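Local structure of biotin protein ligase-like protein of unknown function (3BFM) at residues R98-R103 and Y147-A152; Q76-A81 and L160-R165; G80-P85 and A152-P157. The protein is of unknown function but resembles biotin and lipoate protein ligases, which suggests, without proving, that it handles a related small molecule or protein substrate. All coordinates share one frame; numbering follows the deposited sequence.

Contact 1 (R98-R103 and Y147-A152); sequences RINGAR and YAEGCA
Asn100 and Glu149 meet with their side chains running past each other in opposite directions, the amide plane turned 64° from the carboxylate plane. One N-H of Asn100 points almost straight at the acid: ND2 lies 2.7 Å from Glu149 OE1, with an N-H...O angle of 177°. The oxygen lies in the amide plane, whereas the donor reaches it on the anti side of the carboxylate, 18° out of that plane. The same ND2 makes a weak, bent bond of 3.4 Å to Glu149 O. Glu149 bends at chi2, bringing its carboxylate up to the amide, and its CB lies 3.8 Å from Ile99 CG2, so the aliphatic part of the acid packs on isoleucine.

Asn100 and Gly101 are the central residues of a type I' turn from Ile99 to Ala102, which closes the hairpin of strands 96-99 and 102-111. Both have positive phi, a conformation that asparagine and glycine accept readily. Outside the pair, Asn100 OD1 accepts from Ala88 N and Glu149 OE2 bonds to Thr144 OG1. With both ends of the amide engaged, its flip is settled, and the N-H donated to OE1 is consistent with an ionised Glu149.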
ATOM      1  N   ARG A  98      -3.721  -0.169 -27.351  1.00 19.57           N
ATOM      2  CA  ARG A  98      -3.881   0.538 -28.604  1.00 22.24           C
ATOM      3  C   ARG A  98      -4.061   2.000 -28.354  1.00 20.48           C
ATOM      4  O   ARG A  98      -4.815   2.396 -27.474  1.00 22.92           O
ATOM      5  CB  ARG A  98      -5.083   0.027 -29.402  1.00 23.88           C
ATOM      6  CG  ARG A  98      -4.957  -1.434 -29.833  1.00 27.94           C
ATOM      7  CD  ARG A  98      -5.655  -1.714 -31.145  1.00 30.77           C
ATOM      8  NE  ARG A  98      -5.192  -3.010 -31.632  1.00 27.83           N
ATOM      9  CZ  ARG A  98      -4.559  -3.253 -32.779  1.00 37.89           C
ATOM     10  NH1 ARG A  98      -4.363  -2.311 -33.704  1.00 34.59           N
ATOM     11  NH2 ARG A  98      -4.174  -4.498 -33.043  1.00 47.85           N
ATOM     12  N   ILE A  99      -3.336   2.806 -29.127  1.00 20.10           N
ATOM     13  CA  ILE A  99      -3.456   4.255 -29.037  1.00 21.37           C
ATOM     14  C   ILE A  99      -3.842   4.746 -30.411  1.00 21.09           C
ATOM     15  O   ILE A  99      -3.178   4.403 -31.394  1.00 23.77           O
ATOM     16  CB  ILE A  99      -2.140   4.897 -28.496  1.00 22.10           C
ATOM     17  CG1 ILE A  99      -1.920   4.391 -27.058  1.00 25.22           C
ATOM     18  CG2 ILE A  99      -2.230   6.389 -28.520  1.00 26.70           C
ATOM     19  CD1 ILE A  99      -0.645   4.924 -26.342  1.00 27.75           C
ATOM     20  N   ASN A 100      -4.942   5.495 -30.468  1.00 24.60           N
ATOM     21  CA  ASN A 100      -5.569   5.902 -31.736  1.00 24.25           C
ATOM     22  C   ASN A 100      -5.682   4.738 -32.716  1.00 25.33           C
ATOM     23  O   ASN A 100      -5.424   4.884 -33.909  1.00 29.70           O
ATOM     24  CB  ASN A 100      -4.766   7.066 -32.341  1.00 25.09           C
ATOM     25  CG  ASN A 100      -4.720   8.294 -31.437  1.00 25.03           C
ATOM     26  OD1 ASN A 100      -5.685   8.626 -30.752  1.00 27.87           O
ATOM     27  ND2 ASN A 100      -3.583   8.975 -31.436  1.00 32.13           N
ATOM     28  N   GLY A 101      -6.064   3.568 -32.207  1.00 25.18           N
ATOM     29  CA  GLY A 101      -6.309   2.385 -33.011  1.00 27.48           C
ATOM     30  C   GLY A 101      -5.104   1.539 -33.362  1.00 27.25           C
ATOM     31  O   GLY A 101      -5.266   0.456 -33.922  1.00 30.40           O
ATOM     32  N   ALA A 102      -3.907   2.016 -33.034  1.00 24.98           N
ATOM     33  CA  ALA A 102      -2.661   1.341 -33.369  1.00 24.68           C
ATOM     34  C   ALA A 102      -2.016   0.692 -32.153  1.00 25.03           C
ATOM     35  O   ALA A 102      -1.976   1.275 -31.075  1.00 21.48           O
ATOM     36  CB  ALA A 102      -1.687   2.313 -33.984  1.00 24.41           C
ATOM     37  N   ARG A 103      -1.484  -0.503 -32.370  1.00 21.07           N
ATOM     38  CA  ARG A 103      -0.787  -1.257 -31.341  1.00 21.38           C
ATOM     39  C   ARG A 103       0.405  -0.451 -30.864  1.00 24.28           C
ATOM     40  O   ARG A 103       1.203   0.011 -31.669  1.00 22.21           O
ATOM     41  CB  ARG A 103      -0.321  -2.586 -31.887  1.00 23.26           C
ATOM     42  CG  ARG A 103       0.464  -3.448 -30.942  1.00 21.07           C
ATOM     43  CD  ARG A 103      -0.305  -3.862 -29.610  1.00 18.19           C
ATOM     44  NE  ARG A 103       0.664  -4.548 -28.777  1.00 22.49           N
ATOM     45  CZ  ARG A 103       1.017  -5.817 -28.901  1.00 27.27           C
ATOM     46  NH1 ARG A 103       0.406  -6.633 -29.760  1.00 27.15           N
ATOM     47  NH2 ARG A 103       1.986  -6.282 -28.140  1.00 24.09           N
ATOM     48  N   TYR A 147       4.755   9.133 -28.449  1.00 19.46           N
ATOM     49  CA  TYR A 147       5.077  10.493 -28.843  1.00 20.09           C
ATOM     50  C   TYR A 147       4.821  10.701 -30.328  1.00 25.23           C
ATOM     51  O   TYR A 147       4.836  11.836 -30.812  1.00 26.89           O
ATOM     52  CB  TYR A 147       6.518  10.864 -28.451  1.00 18.47           C
ATOM     53  CG  TYR A 147       6.733  10.925 -26.965  1.00 15.65           C
ATOM     54  CD1 TYR A 147       5.713  11.298 -26.101  1.00 26.74           C
ATOM     55  CD2 TYR A 147       7.978  10.664 -26.409  1.00 16.72           C
ATOM     56  CE1 TYR A 147       5.917  11.340 -24.747  1.00 28.24           C
ATOM     57  CE2 TYR A 147       8.199  10.714 -25.053  1.00 22.60           C
ATOM     58  CZ  TYR A 147       7.175  11.066 -24.216  1.00 24.31           C
ATOM     59  OH  TYR A 147       7.408  11.114 -22.846  1.00 22.83           O
ATOM     60  N   ALA A 148       4.580   9.611 -31.045  1.00 24.62           N
ATOM     61  CA  ALA A 148       4.128   9.697 -32.427  1.00 26.62           C
ATOM     62  C   ALA A 148       2.628  10.010 -32.499  1.00 30.65           C
ATOM     63  O   ALA A 148       2.141  10.412 -33.552  1.00 31.70           O
ATOM     64  CB  ALA A 148       4.453   8.386 -33.188  1.00 26.47           C
ATOM     65  N   GLU A 149       1.908   9.850 -31.388  1.00 28.74           N
ATOM     66  CA  GLU A 149       0.431   9.917 -31.381  1.00 31.01           C
ATOM     67  C   GLU A 149      -0.149  11.127 -30.684  1.00 32.61           C
ATOM     68  O   GLU A 149      -1.270  11.071 -30.179  1.00 35.65           O
ATOM     69  CB  GLU A 149      -0.134   8.646 -30.720  1.00 30.32           C
ATOM     70  CG  GLU A 149       0.112   7.399 -31.534  1.00 35.62           C
ATOM     71  CD  GLU A 149      -0.553   7.472 -32.914  1.00 34.28           C
ATOM     72  OE1 GLU A 149      -1.590   8.161 -33.037  1.00 33.62           O
ATOM     73  OE2 GLU A 149      -0.024   6.841 -33.854  1.00 37.49           O
ATOM     74  N   GLY A 150       0.614  12.213 -30.641  1.00 34.22           N
ATOM     75  CA  GLY A 150       0.138  13.461 -30.080  1.00 35.26           C
ATOM     76  C   GLY A 150       0.345  13.682 -28.596  1.00 36.64           C
ATOM     77  O   GLY A 150      -0.260  14.603 -28.034  1.00 36.48           O
ATOM     78  N   CYS A 151       1.200  12.870 -27.963  1.00 34.34           N
ATOM     79  CA  CYS A 151       1.373  12.905 -26.504  1.00 32.54           C
ATOM     80  C   CYS A 151       2.732  13.443 -26.104  1.00 35.58           C
ATOM     81  O   CYS A 151       3.251  13.098 -25.042  1.00 33.93           O
ATOM     82  CB  CYS A 151       1.188  11.517 -25.912  1.00 32.31           C
ATOM     83  SG  CYS A 151      -0.419  10.821 -26.205  1.00 33.03           S
ATOM     84  N   ALA A 152       3.305  14.299 -26.945  1.00 36.92           N
ATOM     85  CA  ALA A 152       4.630  14.839 -26.693  1.00 38.04           C
ATOM     86  C   ALA A 152       4.718  15.637 -25.376  1.00 37.84           C
ATOM     87  O   ALA A 152       5.794  15.723 -24.789  1.00 41.00           O
ATOM     88  CB  ALA A 152       5.103  15.686 -27.900  1.00 39.23           C
TER

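Contact 2 (Q76-A81 and L160-R165); sequences QNALGA and LESWAR
The helical segments 76-81 and 160-165 come closest at Ala78 and Trp163, whose CA atoms are 5.0 Å apart, a separation so short that little more than a methyl group fits between the two backbones. Ala78 supplies that methyl. Its CB points toward the other helix and rests 3.5 Å from Trp163 N, against the main chain itself, while on the side-chain level it stands 4.2 Å from Trp163 CB. With CG anti to the backbone N (chi1 -180°), the indole passes beside the alanine, and its NE1 reaches back to the partner helix to donate to Cys71 O, about two turns before Ala78 in helix 67-82.

Ser162 fills the neighbouring position. Its CB lies 3.8 Å from Ala78 CB, and serine, like alanine, is small enough to let the helices draw together. The hydroxyl has two conformers in the crystal; in the one described here OG is 3.5 Å from both CA and CB of Ala78, a van der Waals approach that holds for this conformer only, and it is hydrogen-bonded to a residue adjoining one of the segments.

Both helices belong to the layer that packs on the large mixed sheet of the biotin/lipoate ligase-like part of the chain. Trp163 lies against Ala51 and Leu53 of strand 48-55, and Leu79 against Val89 of the edge strand 89-91, so the close crossing sits over the sheet with large apolar side chains beneath it.

Polar side chains lie around this centre. Asn77 ND2 donates to Gln76 OE1 at 2.8 Å, nearly in line with the C=O bond, and Asn77 OD1 accepts from Trp170 NE1 of helix 156-175, which adds a polar tie between the helices.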
ATOM      1  N   GLN A  76      -5.348   3.452 -18.945  1.00 20.17           N
ATOM      2  CA  GLN A  76      -6.215   4.351 -19.704  1.00 17.29           C
ATOM      3  C   GLN A  76      -6.524   5.632 -18.903  1.00 18.51           C
ATOM      4  O   GLN A  76      -6.473   6.733 -19.459  1.00 19.23           O
ATOM      5  CB  GLN A  76      -7.494   3.644 -20.133  1.00 19.49           C
ATOM      6  CG  GLN A  76      -8.401   4.502 -21.050  1.00 22.67           C
ATOM      7  CD  GLN A  76      -9.249   5.535 -20.309  1.00 23.71           C
ATOM      8  OE1 GLN A  76      -9.545   5.415 -19.126  1.00 28.07           O
ATOM      9  NE2 GLN A  76      -9.645   6.571 -21.033  1.00 34.77           N
ATOM     10  N   ASN A  77      -6.815   5.496 -17.602  1.00 16.89           N
ATOM     11  CA  ASN A  77      -7.127   6.654 -16.763  1.00 18.46           C
ATOM     12  C   ASN A  77      -5.907   7.553 -16.593  1.00 18.97           C
ATOM     13  O   ASN A  77      -6.017   8.779 -16.602  1.00 18.22           O
ATOM     14  CB  ASN A  77      -7.538   6.234 -15.347  1.00 16.98           C
ATOM     15  CG  ASN A  77      -8.891   5.522 -15.251  1.00 26.06           C
ATOM     16  OD1 ASN A  77      -9.321   5.240 -14.140  1.00 31.87           O
ATOM     17  ND2 ASN A  77      -9.524   5.198 -16.354  1.00 21.66           N
ATOM     18  N   ALA A  78      -4.749   6.927 -16.412  1.00 16.08           N
ATOM     19  CA  ALA A  78      -3.478   7.602 -16.223  1.00 17.37           C
ATOM     20  C   ALA A  78      -3.125   8.392 -17.472  1.00 17.88           C
ATOM     21  O   ALA A  78      -2.855   9.575 -17.391  1.00 20.60           O
ATOM     22  CB  ALA A  78      -2.364   6.586 -15.861  1.00 15.34           C
ATOM     23  N   LEU A  79      -3.169   7.763 -18.643  1.00 20.45           N
ATOM     24  CA  LEU A  79      -2.867   8.514 -19.873  1.00 21.05           C
ATOM     25  C   LEU A  79      -3.903   9.656 -20.138  1.00 21.81           C
ATOM     26  O   LEU A  79      -3.524  10.793 -20.478  1.00 18.83           O
ATOM     27  CB  LEU A  79      -2.788   7.559 -21.061  1.00 22.27           C
ATOM     28  CG  LEU A  79      -2.234   8.098 -22.381  1.00 28.48           C
ATOM     29  CD1 LEU A  79      -0.925   8.871 -22.159  1.00 26.49           C
ATOM     30  CD2 LEU A  79      -2.024   6.922 -23.339  1.00 25.25           C
ATOM     31  N   GLY A  80      -5.193   9.364 -19.968  1.00 20.60           N
ATOM     32  CA  GLY A  80      -6.242  10.384 -20.108  1.00 22.32           C
ATOM     33  C   GLY A  80      -6.096  11.621 -19.226  1.00 23.24           C
ATOM     34  O   GLY A  80      -6.453  12.738 -19.618  1.00 25.35           O
ATOM     35  N   ALA A  81      -5.560  11.430 -18.031  1.00 23.48           N
ATOM     36  CA  ALA A  81      -5.248  12.556 -17.149  1.00 24.57           C
ATOM     37  C   ALA A  81      -4.108  13.471 -17.659  1.00 27.41           C
ATOM     38  O   ALA A  81      -3.976  14.600 -17.177  1.00 26.20           O
ATOM     39  CB  ALA A  81      -4.902  12.044 -15.759  1.00 27.86           C
ATOM     40  N   LEU A 160       4.252   7.231 -15.437  1.00 17.89           N
ATOM     41  CA  LEU A 160       4.541   6.161 -14.490  1.00 16.65           C
ATOM     42  C   LEU A 160       3.900   6.360 -13.131  1.00 16.49           C
ATOM     43  O   LEU A 160       3.258   5.451 -12.607  1.00 18.30           O
ATOM     44  CB  LEU A 160       6.047   5.986 -14.367  1.00 14.34           C
ATOM     45  CG  LEU A 160       6.559   4.976 -13.357  1.00 23.21           C
ATOM     46  CD1 LEU A 160       6.018   3.552 -13.642  1.00 26.76           C
ATOM     47  CD2 LEU A 160       8.096   5.012 -13.405  1.00 21.53           C
ATOM     48  N   GLU A 161       4.085   7.552 -12.543  1.00 16.76           N
ATOM     49  CA  GLU A 161       3.485   7.884 -11.268  1.00 18.39           C
ATOM     50  C   GLU A 161       1.984   7.760 -11.330  1.00 19.21           C
ATOM     51  O   GLU A 161       1.352   7.234 -10.417  1.00 18.18           O
ATOM     52  CB  GLU A 161       3.820   9.341 -10.905  1.00 19.11           C
ATOM     53  CG  GLU A 161       5.250   9.542 -10.539  1.00 25.42           C
ATOM     54  CD  GLU A 161       5.630  11.013 -10.376  1.00 23.15           C
ATOM     55  OE1 GLU A 161       4.860  11.902 -10.822  1.00 29.52           O
ATOM     56  OE2 GLU A 161       6.691  11.266  -9.758  1.00 30.81           O
ATOM     57  N   SER A 162       1.420   8.255 -12.423  1.00 16.80           N
ATOM     58  CA  SER A 162      -0.026   8.262 -12.599  0.70 17.22           C
ATOM     59  C   SER A 162      -0.580   6.848 -12.781  1.00 15.80           C
ATOM     60  O   SER A 162      -1.644   6.521 -12.268  1.00 18.14           O
ATOM     61  CB  SER A 162      -0.394   9.146 -13.772  0.70 18.00           C
ATOM     62  OG  SER A 162      -1.775   9.378 -13.768  0.70 14.13           O
ATOM     63  N   TRP A 163       0.155   6.008 -13.504  1.00 15.33           N
ATOM     64  CA  TRP A 163      -0.281   4.623 -13.698  1.00 13.03           C
ATOM     65  C   TRP A 163      -0.373   3.965 -12.303  1.00 12.90           C
ATOM     66  O   TRP A 163      -1.397   3.382 -11.907  1.00 16.83           O
ATOM     67  CB  TRP A 163       0.653   3.874 -14.609  1.00 18.78           C
ATOM     68  CG  TRP A 163       0.242   2.439 -14.848  1.00 13.71           C
ATOM     69  CD1 TRP A 163      -0.972   1.993 -15.329  1.00 16.90           C
ATOM     70  CD2 TRP A 163       1.054   1.281 -14.668  1.00 17.82           C
ATOM     71  NE1 TRP A 163      -0.952   0.639 -15.440  1.00 20.92           N
ATOM     72  CE2 TRP A 163       0.274   0.167 -15.042  1.00 18.62           C
ATOM     73  CE3 TRP A 163       2.355   1.079 -14.206  1.00 18.13           C
ATOM     74  CZ2 TRP A 163       0.750  -1.147 -14.953  1.00 22.66           C
ATOM     75  CZ3 TRP A 163       2.842  -0.230 -14.107  1.00 22.51           C
ATOM     76  CH2 TRP A 163       2.049  -1.322 -14.499  1.00 21.71           C
ATOM     77  N   ALA A 164       0.715   4.078 -11.550  1.00 17.60           N
ATOM     78  CA  ALA A 164       0.737   3.501 -10.204  1.00 18.86           C
ATOM     79  C   ALA A 164      -0.442   3.958  -9.341  1.00 19.93           C
ATOM     80  O   ALA A 164      -1.115   3.119  -8.702  1.00 21.21           O
ATOM     81  CB  ALA A 164       2.070   3.765  -9.509  1.00 19.98           C
ATOM     82  N   ARG A 165      -0.701   5.257  -9.322  1.00 19.41           N
ATOM     83  CA  ARG A 165      -1.795   5.818  -8.550  1.00 19.05           C
ATOM     84  C   ARG A 165      -3.150   5.326  -9.019  1.00 15.26           C
ATOM     85  O   ARG A 165      -3.987   4.894  -8.199  1.00 19.64           O
ATOM     86  CB  ARG A 165      -1.820   7.348  -8.592  1.00 23.32           C
ATOM     87  CG  ARG A 165      -1.006   8.025  -7.559  1.00 35.22           C
ATOM     88  CD  ARG A 165      -1.411   9.489  -7.391  1.00 35.19           C
ATOM     89  NE  ARG A 165      -1.558  10.189  -8.679  1.00 44.63           N
ATOM     90  CZ  ARG A 165      -0.557  10.679  -9.422  1.00 46.23           C
ATOM     91  NH1 ARG A 165       0.719  10.552  -9.050  1.00 49.33           N
ATOM     92  NH2 ARG A 165      -0.835  11.295 -10.566  1.00 37.83           N
TER

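Contact 3 (G80-P85 and A152-P157); sequences GALAPP and ADVAAP
Segment 80-85 runs from the last part of helix 67-82 into an extended, proline-bearing loop, and segment 152-157 is a loop leading into helix 156-175; their backbones approach most closely at Leu82 and Val154, with CA atoms 5.9 Å apart. Val154, with CG1 anti to the backbone N (chi1 177°), uses both of its methyls. CG1 packs on the leucine side chain, 4.0 Å from Leu82 CB and equally near its CD1, the two side chains crossing at about a right angle. CG2 lies mainly against the Leu82-Ala83 main chain, 3.4 Å from Leu82 O, and also touches the Ala83 methyl, with 4.1 Å between CG2 and Ala83 CB. A branched valine suits this spot because both contacts start from one CB; Leu159 of helix 156-175 touches both Leu82 and Val154 and extends the apolar cluster.

A water joins the backbones beside the valine, donating to Leu82 O at 2.8 Å and to Asp153 O at 3.1 Å. Ala155 holds the N-cap position of helix 156-175 but has no side-chain group with which to cap it. Chemically, then, the segments are held by apolar packing through Val154, and the shared water satisfies two carbonyls that could not bond to each other.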
ATOM      1  N   GLY A  80      -5.193   9.364 -19.968  1.00 20.60           N
ATOM      2  CA  GLY A  80      -6.242  10.384 -20.108  1.00 22.32           C
ATOM      3  C   GLY A  80      -6.096  11.621 -19.226  1.00 23.24           C
ATOM      4  O   GLY A  80      -6.453  12.738 -19.618  1.00 25.35           O
ATOM      5  N   ALA A  81      -5.560  11.430 -18.031  1.00 23.48           N
ATOM      6  CA  ALA A  81      -5.248  12.556 -17.149  1.00 24.57           C
ATOM      7  C   ALA A  81      -4.108  13.471 -17.659  1.00 27.41           C
ATOM      8  O   ALA A  81      -3.976  14.600 -17.177  1.00 26.20           O
ATOM      9  CB  ALA A  81      -4.902  12.044 -15.759  1.00 27.86           C
ATOM     10  N   LEU A  82      -3.273  12.984 -18.584  1.00 23.70           N
ATOM     11  CA  LEU A  82      -2.052  13.693 -19.027  1.00 23.37           C
ATOM     12  C   LEU A  82      -2.032  14.068 -20.509  1.00 24.89           C
ATOM     13  O   LEU A  82      -1.297  14.956 -20.923  1.00 25.84           O
ATOM     14  CB  LEU A  82      -0.808  12.829 -18.725  1.00 22.78           C
ATOM     15  CG  LEU A  82      -0.525  12.520 -17.250  1.00 20.77           C
ATOM     16  CD1 LEU A  82       0.708  11.607 -17.091  1.00 23.83           C
ATOM     17  CD2 LEU A  82      -0.341  13.780 -16.436  1.00 23.37           C
ATOM     18  N   ALA A  83      -2.811  13.366 -21.315  1.00 21.12           N
ATOM     19  CA  ALA A  83      -2.753  13.507 -22.760  1.00 24.68           C
ATOM     20  C   ALA A  83      -3.883  14.383 -23.266  1.00 26.28           C
ATOM     21  O   ALA A  83      -4.862  14.591 -22.578  1.00 24.44           O
ATOM     22  CB  ALA A  83      -2.874  12.140 -23.407  1.00 23.55           C
ATOM     23  N   PRO A  84      -3.765  14.859 -24.510  1.00 25.02           N
ATOM     24  CA  PRO A  84      -4.883  15.546 -25.139  1.00 28.00           C
ATOM     25  C   PRO A  84      -6.115  14.647 -25.242  1.00 29.22           C
ATOM     26  O   PRO A  84      -6.004  13.434 -25.435  1.00 29.78           O
ATOM     27  CB  PRO A  84      -4.355  15.889 -26.530  1.00 28.31           C
ATOM     28  CG  PRO A  84      -2.896  15.786 -26.436  1.00 29.44           C
ATOM     29  CD  PRO A  84      -2.587  14.791 -25.374  1.00 24.47           C
ATOM     30  N   PRO A  85      -7.306  15.239 -25.107  1.00 31.95           N
ATOM     31  CA  PRO A  85      -8.539  14.448 -25.045  1.00 31.27           C
ATOM     32  C   PRO A  85      -8.879  13.698 -26.317  1.00 31.72           C
ATOM     33  O   PRO A  85      -9.623  12.729 -26.272  1.00 31.94           O
ATOM     34  CB  PRO A  85      -9.616  15.496 -24.748  1.00 31.66           C
ATOM     35  CG  PRO A  85      -9.042  16.769 -25.200  1.00 33.43           C
ATOM     36  CD  PRO A  85      -7.573  16.678 -24.980  1.00 32.40           C
ATOM     37  N   ALA A 152       3.305  14.299 -26.945  1.00 36.92           N
ATOM     38  CA  ALA A 152       4.630  14.839 -26.693  1.00 38.04           C
ATOM     39  C   ALA A 152       4.718  15.637 -25.376  1.00 37.84           C
ATOM     40  O   ALA A 152       5.794  15.723 -24.789  1.00 41.00           O
ATOM     41  CB  ALA A 152       5.103  15.686 -27.900  1.00 39.23           C
ATOM     42  N   ASP A 153       3.608  16.181 -24.883  1.00 35.47           N
ATOM     43  CA  ASP A 153       3.639  16.891 -23.604  1.00 33.19           C
ATOM     44  C   ASP A 153       3.456  15.960 -22.386  1.00 32.67           C
ATOM     45  O   ASP A 153       3.323  16.439 -21.260  1.00 30.31           O
ATOM     46  CB  ASP A 153       2.568  17.976 -23.570  1.00 36.35           C
ATOM     47  N   VAL A 154       3.389  14.643 -22.608  1.00 27.93           N
ATOM     48  CA  VAL A 154       3.253  13.700 -21.507  1.00 27.55           C
ATOM     49  C   VAL A 154       4.663  13.252 -21.092  1.00 29.44           C
ATOM     50  O   VAL A 154       5.375  12.657 -21.878  1.00 30.31           O
ATOM     51  CB  VAL A 154       2.417  12.497 -21.937  1.00 29.83           C
ATOM     52  CG1 VAL A 154       2.317  11.454 -20.797  1.00 25.64           C
ATOM     53  CG2 VAL A 154       1.032  12.970 -22.389  1.00 30.49           C
ATOM     54  N   ALA A 155       5.065  13.551 -19.867  1.00 26.40           N
ATOM     55  CA  ALA A 155       6.375  13.160 -19.372  1.00 24.91           C
ATOM     56  C   ALA A 155       6.324  11.727 -18.870  1.00 23.91           C
ATOM     57  O   ALA A 155       5.363  11.358 -18.189  1.00 22.42           O
ATOM     58  CB  ALA A 155       6.811  14.093 -18.256  1.00 25.38           C
ATOM     59  N   ALA A 156       7.348  10.925 -19.187  1.00 23.90           N
ATOM     60  CA  ALA A 156       7.345   9.497 -18.844  1.00 23.58           C
ATOM     61  C   ALA A 156       7.291   9.297 -17.344  1.00 21.55           C
ATOM     62  O   ALA A 156       6.530   8.457 -16.857  1.00 20.58           O
ATOM     63  CB  ALA A 156       8.585   8.752 -19.441  1.00 23.32           C
ATOM     64  N   PRO A 157       8.111  10.063 -16.586  1.00 21.06           N
ATOM     65  CA  PRO A 157       8.024   9.925 -15.131  1.00 20.41           C
ATOM     66  C   PRO A 157       6.627  10.203 -14.581  1.00 15.90           C
ATOM     67  O   PRO A 157       6.183   9.536 -13.664  1.00 16.95           O
ATOM     68  CB  PRO A 157       8.999  11.002 -14.605  1.00 24.33           C
ATOM     69  CG  PRO A 157       9.878  11.350 -15.729  1.00 27.42           C
ATOM     70  CD  PRO A 157       9.129  11.050 -16.995  1.00 26.78           C
TER
HETATM   71  O   HOH W   1       0.782  16.208 -19.544  1.00 41.22           O

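How the contacts relate
Contacts 2 and 3 both use helices 67-82 and 156-175 and share Gly80 and Ala81; their centres are about 9 Å apart, and Ser162 CB of contact 2 lies 4.3 Å from Leu82 CD1 of contact 3. Contact 1 lies about 11 Å, centre to centre, from contact 3 and shares Ala152 with it. There Tyr147 OH probably bonds to Val154 O at 2.7 Å, and Cys151 SG packs 3.9 Å from Ala83 CB. Contact 1 also meets contact 2, about 15 Å away between centres, Ile99 CD1 lying 3.9 Å from Leu79 CD2. Ala156 and Pro157 of contact 3 rest on Leu44, next in sequence to Glu43, which binds calcium, as do Gln21 and Asp22.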